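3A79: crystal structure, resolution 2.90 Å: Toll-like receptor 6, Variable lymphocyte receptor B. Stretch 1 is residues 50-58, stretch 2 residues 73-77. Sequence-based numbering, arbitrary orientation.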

# COMPACT_ATOMS: atom_id res chain seq x y z
N LEU B 50 30.80 -45.18 8.09
CA LEU B 50 30.42 -44.26 9.17
C LEU B 50 31.15 -44.51 10.50
O LEU B 50 31.52 -45.65 10.83
N PRO B 51 31.36 -43.42 11.25
CA PRO B 51 31.95 -43.44 12.59
C PRO B 51 31.12 -44.33 13.52
O PRO B 51 29.91 -44.12 13.67
N PRO B 52 31.76 -45.33 14.13
CA PRO B 52 31.07 -46.36 14.91
C PRO B 52 30.13 -45.82 16.00
O PRO B 52 29.05 -46.38 16.19
N ARG B 53 30.54 -44.77 16.69
CA ARG B 53 29.75 -44.25 17.81
C ARG B 53 28.75 -43.16 17.40
O ARG B 53 28.32 -42.38 18.25
N THR B 54 28.40 -43.11 16.11
CA THR B 54 27.42 -42.14 15.60
C THR B 54 26.11 -42.33 16.32
O THR B 54 25.77 -43.45 16.68
N LYS B 55 25.34 -41.25 16.49
CA LYS B 55 24.10 -41.35 17.25
C LYS B 55 22.84 -41.03 16.46
O LYS B 55 21.84 -41.71 16.61
N ALA B 56 22.89 -40.01 15.60
CA ALA B 56 21.76 -39.72 14.72
C ALA B 56 22.17 -39.83 13.25
O ALA B 56 22.99 -39.05 12.78
N LEU B 57 21.60 -40.79 12.54
CA LEU B 57 21.89 -40.98 11.12
C LEU B 57 20.66 -40.72 10.24
O LEU B 57 19.60 -41.28 10.46
N SER B 58 20.80 -39.85 9.24
CA SER B 58 19.74 -39.63 8.27
C SER B 58 20.18 -40.08 6.89
O SER B 58 21.19 -39.62 6.37
N SER B 73 24.49 -53.19 12.00
CA SER B 73 25.06 -53.88 13.17
C SER B 73 26.06 -53.04 13.94
O SER B 73 26.02 -52.98 15.17
N PHE B 74 26.98 -52.41 13.21
CA PHE B 74 28.13 -51.71 13.79
C PHE B 74 27.80 -50.41 14.53
O PHE B 74 28.54 -49.99 15.42
N LEU B 75 26.69 -49.76 14.16
CA LEU B 75 26.31 -48.50 14.78
C LEU B 75 25.64 -48.74 16.12
O LEU B 75 24.48 -48.41 16.31
N SER B 76 26.40 -49.31 17.05
CA SER B 76 25.85 -49.76 18.33
C SER B 76 25.25 -48.65 19.19
O SER B 76 24.50 -48.93 20.12
N GLU B 77 25.58 -47.40 18.88
CA GLU B 77 25.18 -46.28 19.72
C GLU B 77 23.99 -45.52 19.16
O GLU B 77 23.52 -44.57 19.77

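The contact between these stretches buries 438 Å², both sides summed, and divides into an apolar part around Leu75 and a charged part at Glu77. The backbones run close here: Pro52 CA lies 5.2 Å from Leu75 CA, and Arg53 CA 5.4 Å from Glu77 CA.

Leu75 sets out sideways from its CA, but its end comes nearer to the first stretch. With chi1 at -58° (m) and chi2 off-well at 147°, its two methyls reach different neighbours: CD1 lies 4.1 Å from Leu57 CD2, while CD2 lies 4.2 Å from Leu50 CB. Leu57 (t, p) and Leu50 (m, with chi2 off-well at 144°) both direct their CA-to-CB bonds toward the second stretch, and all three leucines are buried. Phe74 likewise starts sideways; chi1 of 62° (p) and chi2 of 100° bring its ring in, so that CE1 sits 4.2 Å from Leu50 CB and 4.0 Å from Leu50 O.

The CA-to-CB bond of Glu77 points toward the first stretch, and the residue has the largest covered area, 114 Å². Its chi1 (-134°) and chi2 (95°) are both off-well, yet this bent course carries OE1 to Arg53. There NH1 donates a hydrogen bond to Glu77 OE1 at 3.3 Å, with an angle of 138°, as part of a salt bridge; the length and bend suggest modest geometry. Arg53 is m at chi1 but off-well at chi2 and chi3, and its CD lies just 2.9 Å from Glu77 OE1, tight for a carbon–oxygen pair, so at 2.90 Å resolution these torsions merit caution. Lys55 is extended beyond chi1 (m, t, t, t), which lays CE 3.7 Å from Glu77 CG, a contact through the aliphatic portions of both chains.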

# COMPACT_ATOMS: atom_id res chain seq x y z
CB LEU B 50 28.91 -44.31 9.43
CG LEU B 50 27.97 -43.74 8.36
CD1 LEU B 50 26.72 -44.57 8.30
CD2 LEU B 50 27.63 -42.26 8.57
CB PRO B 51 31.87 -41.97 13.02
CG PRO B 51 31.87 -41.20 11.74
CD PRO B 51 31.12 -42.05 10.77
CB PRO B 52 32.22 -47.14 15.54
CG PRO B 52 33.33 -46.98 14.58
CD PRO B 52 33.20 -45.58 14.03
CB ARG B 53 30.66 -43.72 18.93
CG ARG B 53 31.31 -44.78 19.84
CD ARG B 53 31.37 -44.24 21.27
NE ARG B 53 31.52 -42.78 21.27
CZ ARG B 53 31.00 -41.95 22.19
NH1 ARG B 53 30.28 -42.44 23.19
NH2 ARG B 53 31.20 -40.64 22.09
CB THR B 54 27.11 -42.33 14.10
OG1 THR B 54 28.32 -42.52 13.37
CG2 THR B 54 26.39 -41.13 13.53
CB LYS B 55 24.19 -40.53 18.54
CG LYS B 55 25.22 -41.10 19.50
CD LYS B 55 25.30 -40.37 20.83
CE LYS B 55 26.15 -41.17 21.81
NZ LYS B 55 26.46 -40.41 23.05
CB ALA B 56 21.19 -38.34 15.01
CB LEU B 57 22.43 -42.39 10.87
CG LEU B 57 22.52 -42.90 9.43
CD1 LEU B 57 23.16 -41.88 8.51
CD2 LEU B 57 23.28 -44.22 9.37
CB SER B 58 19.32 -38.16 8.21
OG SER B 58 18.43 -37.93 7.13
CB SER B 73 25.77 -55.17 12.75
OG SER B 73 24.94 -56.03 11.98
CB PHE B 74 29.18 -51.43 12.71
CG PHE B 74 28.70 -50.54 11.60
CD1 PHE B 74 29.02 -49.19 11.59
CD2 PHE B 74 27.89 -51.04 10.58
CE1 PHE B 74 28.56 -48.37 10.58
CE2 PHE B 74 27.42 -50.22 9.57
CZ PHE B 74 27.76 -48.88 9.58
CB LEU B 75 25.38 -47.72 13.86
CG LEU B 75 25.96 -47.43 12.48
CD1 LEU B 75 24.90 -47.42 11.41
CD2 LEU B 75 26.73 -46.12 12.52
CB SER B 76 26.93 -50.49 19.14
OG SER B 76 27.64 -49.60 19.98
CB GLU B 77 26.34 -45.31 19.88
CG GLU B 77 26.58 -44.84 21.29
CD GLU B 77 27.63 -45.68 21.98
OE1 GLU B 77 28.74 -45.15 22.19
OE2 GLU B 77 27.36 -46.86 22.30